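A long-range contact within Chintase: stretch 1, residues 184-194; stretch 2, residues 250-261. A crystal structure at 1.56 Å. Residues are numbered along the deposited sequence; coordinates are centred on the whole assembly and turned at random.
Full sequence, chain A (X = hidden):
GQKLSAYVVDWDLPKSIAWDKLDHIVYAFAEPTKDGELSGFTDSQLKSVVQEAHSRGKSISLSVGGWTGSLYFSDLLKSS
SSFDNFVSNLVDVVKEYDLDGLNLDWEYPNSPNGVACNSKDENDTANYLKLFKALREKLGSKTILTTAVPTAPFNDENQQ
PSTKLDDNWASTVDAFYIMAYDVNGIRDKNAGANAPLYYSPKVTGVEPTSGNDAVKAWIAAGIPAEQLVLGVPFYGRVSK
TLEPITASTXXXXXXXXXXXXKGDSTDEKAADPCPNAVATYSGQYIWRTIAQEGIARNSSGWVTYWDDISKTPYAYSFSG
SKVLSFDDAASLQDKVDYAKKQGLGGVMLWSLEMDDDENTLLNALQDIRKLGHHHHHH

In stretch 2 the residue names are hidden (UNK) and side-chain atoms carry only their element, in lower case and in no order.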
# COMPACT_ATOMS: atom_id res chain seq x y z
N ASN A 184 -1.10 -6.18 10.43
CA ASN A 184 -1.78 -6.48 11.68
C ASN A 184 -2.50 -5.27 12.25
O ASN A 184 -2.17 -4.13 11.94
CB ASN A 184 -0.78 -7.05 12.69
CG ASN A 184 -0.23 -8.37 12.24
OD1 ASN A 184 -0.93 -9.38 12.25
ND2 ASN A 184 1.03 -8.38 11.81
N GLY A 185 -3.51 -5.54 13.07
CA GLY A 185 -4.26 -4.48 13.71
C GLY A 185 -5.27 -5.00 14.69
O GLY A 185 -5.10 -6.08 15.27
N ILE A 186 -6.31 -4.22 14.95
CA ILE A 186 -7.32 -4.65 15.95
C ILE A 186 -8.10 -5.92 15.65
O ILE A 186 -8.75 -6.42 16.52
CB ILE A 186 -8.38 -3.59 16.29
CG1 ILE A 186 -9.20 -3.17 15.06
CG2 ILE A 186 -7.72 -2.40 16.90
CD1 ILE A 186 -10.41 -2.38 15.46
N ARG A 187 -8.04 -6.39 14.42
CA ARG A 187 -8.73 -7.64 14.10
C ARG A 187 -7.96 -8.83 14.65
O ARG A 187 -8.43 -9.96 14.61
CB ARG A 187 -8.95 -7.77 12.59
CG ARG A 187 -10.18 -7.03 12.07
CD ARG A 187 -10.13 -6.82 10.55
NE ARG A 187 -9.85 -5.42 10.21
CZ ARG A 187 -9.02 -5.03 9.24
NH1 ARG A 187 -8.39 -5.93 8.50
NH2 ARG A 187 -8.84 -3.74 9.01
N ASP A 188 -6.78 -8.56 15.18
CA ASP A 188 -5.93 -9.60 15.76
C ASP A 188 -5.87 -9.53 17.28
O ASP A 188 -5.92 -8.45 17.86
CB ASP A 188 -4.52 -9.47 15.20
CG ASP A 188 -4.49 -9.63 13.71
OD1 ASP A 188 -4.69 -10.78 13.27
OD2 ASP A 188 -4.30 -8.63 12.99
N LYS A 189 -5.77 -10.70 17.91
CA LYS A 189 -5.69 -10.80 19.37
C LYS A 189 -4.41 -10.20 19.96
O LYS A 189 -4.44 -9.63 21.05
CB LYS A 189 -5.82 -12.26 19.79
CG LYS A 189 -7.23 -12.83 19.66
CD LYS A 189 -8.02 -12.68 20.95
CE LYS A 189 -9.45 -13.20 20.81
NZ LYS A 189 -10.27 -12.34 19.91
N ASN A 190 -3.30 -10.35 19.25
CA ASN A 190 -2.00 -9.85 19.70
C ASN A 190 -1.51 -8.75 18.79
O ASN A 190 -1.91 -8.66 17.62
CB ASN A 190 -0.96 -10.98 19.70
CG ASN A 190 -1.26 -12.04 20.74
OD1 ASN A 190 -1.66 -11.73 21.86
ND2 ASN A 190 -1.05 -13.30 20.38
N ALA A 191 -0.64 -7.90 19.32
CA ALA A 191 0.09 -6.96 18.48
C ALA A 191 0.95 -7.74 17.50
O ALA A 191 1.42 -8.84 17.80
CB ALA A 191 0.96 -6.07 19.34
N GLY A 192 1.17 -7.17 16.33
CA GLY A 192 2.10 -7.73 15.37
C GLY A 192 2.71 -6.59 14.60
O GLY A 192 2.38 -5.44 14.84
N ALA A 193 3.60 -6.89 13.67
CA ALA A 193 4.23 -5.81 12.93
C ALA A 193 3.29 -5.22 11.87
O ALA A 193 2.43 -5.91 11.31
CB ALA A 193 5.54 -6.28 12.29
N ASN A 194 3.47 -3.92 11.61
CA ASN A 194 2.72 -3.26 10.55
C ASN A 194 3.13 -3.83 9.20
O ASN A 194 2.30 -4.12 8.34
CB ASN A 194 3.03 -1.76 10.58
CG ASN A 194 2.34 -1.00 9.48
OD1 ASN A 194 1.18 -1.26 9.17
ND2 ASN A 194 3.04 -0.04 8.90
N UNK A 250 8.49 -9.27 24.45
CA UNK A 250 8.54 -9.21 23.01
C UNK A 250 7.37 -8.38 22.51
O UNK A 250 6.66 -7.74 23.30
N UNK A 251 7.17 -8.40 21.20
CA UNK A 251 6.14 -7.60 20.55
C UNK A 251 4.76 -8.22 20.63
O UNK A 251 3.75 -7.51 20.71
c UNK A 251 6.52 -7.39 19.07
c UNK A 251 5.09 -5.40 18.50
c UNK A 251 5.46 -6.83 18.12
c UNK A 251 5.95 -6.90 16.67
N UNK A 252 4.69 -9.55 20.59
CA UNK A 252 3.44 -10.23 20.28
C UNK A 252 2.55 -10.44 21.50
O UNK A 252 2.26 -11.57 21.89
c UNK A 252 3.74 -11.55 19.55
c UNK A 252 4.66 -10.65 15.97
c UNK A 252 5.91 -11.52 18.27
o UNK A 252 6.75 -10.64 14.84
c UNK A 252 6.02 -10.86 15.98
c UNK A 252 4.54 -11.32 18.29
c UNK A 252 6.66 -11.29 17.12
c UNK A 252 3.93 -10.87 17.13
N UNK A 253 2.10 -9.33 22.08
CA UNK A 253 1.34 -9.36 23.32
C UNK A 253 -0.12 -9.02 23.06
O UNK A 253 -0.45 -8.41 22.04
c UNK A 253 1.80 -6.93 23.80
c UNK A 253 1.92 -8.35 24.33
c UNK A 253 3.36 -8.69 24.63
N UNK A 254 -1.01 -9.42 23.98
CA UNK A 254 -2.44 -9.15 23.76
C UNK A 254 -2.74 -7.66 23.67
O UNK A 254 -2.16 -6.86 24.41
c UNK A 254 -3.09 -9.77 24.99
c UNK A 254 -0.80 -10.33 25.12
c UNK A 254 -2.18 -10.88 25.36
N UNK A 255 -3.62 -7.29 22.74
CA UNK A 255 -4.02 -5.89 22.56
C UNK A 255 -5.51 -5.69 22.77
O UNK A 255 -6.29 -6.64 22.75
c UNK A 255 -3.66 -5.36 21.17
c UNK A 255 -4.22 -5.61 18.69
c UNK A 255 -2.14 -5.25 21.01
c UNK A 255 -4.26 -6.25 20.07
N UNK A 256 -5.91 -4.44 22.99
CA UNK A 256 -7.32 -4.11 23.00
C UNK A 256 -7.86 -4.21 21.58
O UNK A 256 -7.24 -3.71 20.64
c UNK A 256 -7.54 -2.69 23.53
o UNK A 256 -8.87 -2.28 23.27
N UNK A 257 -9.00 -4.87 21.43
CA UNK A 257 -9.66 -4.94 20.14
C UNK A 257 -10.92 -4.08 20.13
O UNK A 257 -11.68 -4.10 19.16
c UNK A 257 -9.22 -8.69 19.14
c UNK A 257 -10.01 -6.39 19.78
o UNK A 257 -9.59 -9.57 19.92
n UNK A 257 -9.16 -8.87 17.83
c UNK A 257 -8.82 -7.32 19.66
N UNK A 258 -11.14 -3.33 21.20
CA UNK A 258 -12.39 -2.60 21.39
C UNK A 258 -12.56 -1.47 20.38
O UNK A 258 -13.66 -1.26 19.85
o UNK A 258 -11.64 -0.96 23.02
c UNK A 258 -12.51 -2.06 22.82
N UNK A 259 -11.48 -0.74 20.11
CA UNK A 259 -11.48 0.32 19.12
C UNK A 259 -10.04 0.75 18.90
O UNK A 259 -9.21 0.63 19.80
c UNK A 259 -12.30 1.53 19.57
o UNK A 259 -11.67 2.21 20.64
N UNK A 260 -9.74 1.23 17.70
CA UNK A 260 -8.39 1.64 17.35
C UNK A 260 -8.05 3.00 17.96
O UNK A 260 -8.73 3.99 17.70
c UNK A 260 -5.74 1.38 15.85
c UNK A 260 -6.88 2.25 15.38
o UNK A 260 -5.69 0.18 15.56
c UNK A 260 -8.24 1.71 15.83
n UNK A 260 -4.80 1.98 16.60
N UNK A 261 -6.99 3.04 18.77
CA UNK A 261 -6.57 4.31 19.36
C UNK A 261 -5.90 5.20 18.31
O UNK A 261 -5.37 4.71 17.31
c UNK A 261 -5.59 4.11 20.54
c UNK A 261 -6.30 3.44 21.72
c UNK A 261 -4.37 3.28 20.12
c UNK A 261 -3.19 3.40 21.10
O HOH W 1 -6.47 -1.60 13.54
O HOH W 2 -6.39 -9.35 22.86

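Position 250 has no side-chain atoms and touches nothing on stretch 1; its phi of 73° by itself favours the residue it must be, Gly250. Position 251 carries four carbons forked at the second, the pattern of leucine. Leu251 lays CD2 3.8 Å from Ala193 N, and its backbone O lies 3.4 Å from Ala191 CB. At 252, one carbon leads to a six-carbon ring bearing an oxygen, a tyrosine. The ring of Tyr252 meets stretch 1 obliquely, with CE1 3.9 Å from Gly192 CA and CD1 3.3 Å from Ala191 O.

Position 253 has one carbon carrying two others and points away from stretch 1, so its backbone makes the contact: Ala191 N donates to its O at 2.8 Å. The three carbons identify Val253. At 254, three carbons close a ring onto the backbone N, which defines Pro254. That N has no hydrogen to share, so its 3.2 Å approach to Asn190 OD1 is not a hydrogen bond. Position 255 has four carbons forked at the first, one arm two carbons long: isoleucine. Ile255 points toward stretch 1, placing CD1 3.4 Å from Asp188 O and CG2 3.6 Å from Ala191 CB.

Position 256 bears one carbon and one oxygen and points away; it is Ser256. At 257, three carbons end in an oxygen and a nitrogen, as in glutamine. Both polar atoms of Gln257 are used: NE2 donates to Ile186 O at 2.8 Å, and OE1 accepts from Lys189 NZ at 2.9 Å. Positions 258 and 259 each have one carbon and one oxygen and point away from stretch 1, giving Ser258 and Ser259. Position 260 again has three carbons, the third carrying oxygen and nitrogen. This is Gln260, whose OE1 lies 3.5 Å from Ile186 CG2 and accepts a hydrogen bond from water 1, which in turn accepts from Ile186 N. Position 261 has four carbons forked at the first, with one two-carbon arm, and makes no contact: Ile261.

The contact centres on a single beta bridge pairing Asn190 with Pro254. The hydrogen bonds flank the pair, Ala191 N to Val253 O (2.8 Å) and Ile255 N to Lys189 O (3.0 Å), so the bridge asks for no N-H from Pro254. Water 2 reinforces it by donating to both Lys189 O and Ile255 O. Ala191 packs between Leu251 and Ile255, while Gln257 ties the Gly185–Asp188 turn to stretch 2 through Ile186 O. The fit has a cost: Ala191 O is buried without a hydrogen-bonding partner, although Tyr252 CA makes a CA-H...O contact with it at 3.5 Å.

Stretch 2, residues 250-261: GLYVPISQSSQI
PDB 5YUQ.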